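N-terminal acetyltransferase B complex subunit NAT3 (PDB 5K04) binds coenzyme A and is probably the catalytic subunit of the NatB complex, which transfers acetyl groups to the N-terminal amino acids of proteins. Local coordinates at residues P40-K45 / M58-E63. Residues are numbered along the deposited sequence; the frame is centred on the assembly and turned at random.
Sequences PQLFYK and MMAKTE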
loop_
_atom_site.group_PDB
_atom_site.type_symbol
_atom_site.label_atom_id
_atom_site.label_comp_id
_atom_site.label_asym_id
_atom_site.label_seq_id
_atom_site.Cartn_x
_atom_site.Cartn_y
_atom_site.Cartn_z
ATOM N N PRO B 40 -10.727 18.007 5.955
ATOM C CA PRO B 40 -9.364 17.514 6.243
ATOM C C PRO B 40 -8.983 17.534 7.713
ATOM O O PRO B 40 -8.164 16.703 8.135
ATOM C CB PRO B 40 -8.463 18.451 5.422
ATOM C CG PRO B 40 -9.330 19.613 5.013
ATOM C CD PRO B 40 -10.739 19.145 5.010
ATOM N N GLN B 41 -9.531 18.465 8.506
ATOM C CA GLN B 41 -9.202 18.511 9.930
ATOM C C GLN B 41 -9.898 17.423 10.749
ATOM O O GLN B 41 -9.515 17.195 11.903
ATOM C CB GLN B 41 -9.555 19.877 10.512
ATOM C CG GLN B 41 -8.741 21.024 9.944
ATOM C CD GLN B 41 -8.906 22.314 10.744
ATOM O OE1 GLN B 41 -8.909 22.300 11.978
ATOM N NE2 GLN B 41 -9.027 23.441 10.032
ATOM N N LEU B 42 -10.917 16.767 10.188
ATOM C CA LEU B 42 -11.733 15.790 10.898
ATOM C C LEU B 42 -11.291 14.370 10.580
ATOM O O LEU B 42 -12.026 13.409 10.826
ATOM C CB LEU B 42 -13.215 15.994 10.567
ATOM C CG LEU B 42 -13.775 17.431 10.713
ATOM C CD1 LEU B 42 -15.303 17.449 10.745
ATOM C CD2 LEU B 42 -13.232 18.143 11.940
ATOM N N PHE B 43 -10.091 14.232 10.039
ATOM C CA PHE B 43 -9.498 12.944 9.703
ATOM C C PHE B 43 -8.091 13.007 10.300
ATOM O O PHE B 43 -7.147 13.549 9.706
ATOM C CB PHE B 43 -9.509 12.702 8.189
ATOM C CG PHE B 43 -9.272 11.259 7.784
ATOM C CD1 PHE B 43 -8.835 10.315 8.707
ATOM C CD2 PHE B 43 -9.473 10.859 6.462
ATOM C CE1 PHE B 43 -8.607 9.002 8.331
ATOM C CE2 PHE B 43 -9.255 9.543 6.073
ATOM C CZ PHE B 43 -8.822 8.610 7.017
ATOM N N TYR B 44 -7.972 12.481 11.509
ATOM C CA TYR B 44 -6.720 12.498 12.239
ATOM C C TYR B 44 -6.495 11.132 12.867
ATOM O O TYR B 44 -7.416 10.324 13.030
ATOM C CB TYR B 44 -6.690 13.593 13.319
ATOM C CG TYR B 44 -7.924 13.623 14.185
ATOM C CD1 TYR B 44 -8.012 12.856 15.344
ATOM C CD2 TYR B 44 -9.003 14.422 13.851
ATOM C CE1 TYR B 44 -9.162 12.900 16.158
ATOM C CE2 TYR B 44 -10.159 14.465 14.646
ATOM C CZ TYR B 44 -10.231 13.704 15.789
ATOM O OH TYR B 44 -11.375 13.740 16.550
ATOM N N LYS B 45 -5.243 10.905 13.230
ATOM C CA LYS B 45 -4.788 9.621 13.706
ATOM C C LYS B 45 -4.111 9.791 15.057
ATOM O O LYS B 45 -3.556 10.850 15.383
ATOM C CB LYS B 45 -3.812 8.974 12.714
ATOM C CG LYS B 45 -2.542 9.802 12.455
ATOM C CD LYS B 45 -1.508 8.999 11.668
ATOM C CE LYS B 45 -0.240 9.795 11.397
ATOM N NZ LYS B 45 0.676 8.977 10.530
ATOM N N MET B 58 -9.706 8.688 13.510
ATOM C CA MET B 58 -11.056 9.225 13.457
ATOM C C MET B 58 -11.305 9.811 12.072
ATOM O O MET B 58 -10.475 10.565 11.553
ATOM C CB MET B 58 -11.263 10.312 14.517
ATOM C CG MET B 58 -12.278 11.357 14.097
ATOM S SD MET B 58 -13.896 10.663 13.995
ATOM C CE MET B 58 -13.976 10.246 15.669
ATOM N N MET B 59 -12.423 9.412 11.457
ATOM C CA MET B 59 -12.944 10.029 10.247
ATOM C C MET B 59 -14.300 10.594 10.615
ATOM O O MET B 59 -15.198 9.846 11.011
ATOM C CB MET B 59 -13.084 9.034 9.087
ATOM C CG MET B 59 -11.830 8.231 8.774
ATOM S SD MET B 59 -12.166 6.857 7.708
ATOM C CE MET B 59 -12.777 7.818 6.418
ATOM N N ALA B 60 -14.436 11.909 10.519
ATOM C CA ALA B 60 -15.699 12.571 10.766
ATOM C C ALA B 60 -15.943 13.592 9.657
ATOM O O ALA B 60 -15.059 13.898 8.853
ATOM C CB ALA B 60 -15.723 13.233 12.155
ATOM N N LYS B 61 -17.158 14.131 9.632
ATOM C CA LYS B 61 -17.532 15.121 8.632
ATOM C C LYS B 61 -18.548 16.076 9.239
ATOM O O LYS B 61 -19.068 15.845 10.336
ATOM C CB LYS B 61 -18.108 14.456 7.373
ATOM C CG LYS B 61 -19.285 13.506 7.648
ATOM C CD LYS B 61 -20.102 13.221 6.384
ATOM C CE LYS B 61 -21.011 12.027 6.606
ATOM N NZ LYS B 61 -21.815 11.715 5.402
ATOM N N THR B 62 -18.825 17.162 8.512
ATOM C CA THR B 62 -19.940 18.046 8.831
ATOM C C THR B 62 -20.956 18.011 7.698
ATOM O O THR B 62 -20.614 17.745 6.546
ATOM C CB THR B 62 -19.502 19.513 9.090
ATOM O OG1 THR B 62 -18.950 20.072 7.899
ATOM C CG2 THR B 62 -18.509 19.621 10.287
ATOM N N GLU B 63 -22.208 18.298 8.044
ATOM C CA GLU B 63 -23.353 18.036 7.185
ATOM C C GLU B 63 -24.427 19.037 7.549
ATOM O O GLU B 63 -24.648 19.306 8.731
ATOM C CB GLU B 63 -23.869 16.603 7.372
ATOM C CG GLU B 63 -24.509 15.973 6.143
ATOM C CD GLU B 63 -24.118 14.502 5.974
ATOM O OE1 GLU B 63 -24.435 13.681 6.867
ATOM O OE2 GLU B 63 -23.469 14.177 4.953
#
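Tyr44 and Met58, and next to them Phe43 and Met59, pair across an antiparallel beta hairpin of the GNAT fold. The hairpin consists of strands 43-48 and 53-65, neighbours within the mixed central sheet.

Three backbone hydrogen bonds tie the two segments. Tyr44 and Met58 form a hydrogen-bonded pair. Met58 N donates to Tyr44 O at 2.9 Å, and the bond is nearly straight, with 172° at the hydrogen. Tyr44 N returns a longer bond to Met58 O, 3.2 Å. The third bond runs from Ala60 N to Leu42 O. Phe43 and Met59 form the non-hydrogen-bonded pair between these bonds. There Phe43 CA makes a CA-H...O contact with Met58 O at 3.2 Å.

Apolar packing covers both faces of the sheet. On the Tyr44 and Met58 face, Met58 CB lies over the Tyr44 ring in a CH-pi contact, 4.0 Å from the ring centroid. Tyr44 OH is hydrogen-bonded to Leu93 O. This face looks toward coenzyme A, about 9 Å from the Met58 side chain.

Ahead of the strand, Leu42 CD1 meets Thr62 CG2.

On the other face, helix 29-38 packs against Phe43 and Met59. Phe43 has CG anti to its backbone N (chi1 -164°). Its side chain lies alongside that of Met59, pointing the same way. Met59 SD makes an oblique Met-aromatic contact with the Phe43 ring. Met59 CG sits over the ring face, offset toward the rim and 3.3 Å from Phe43 CE1.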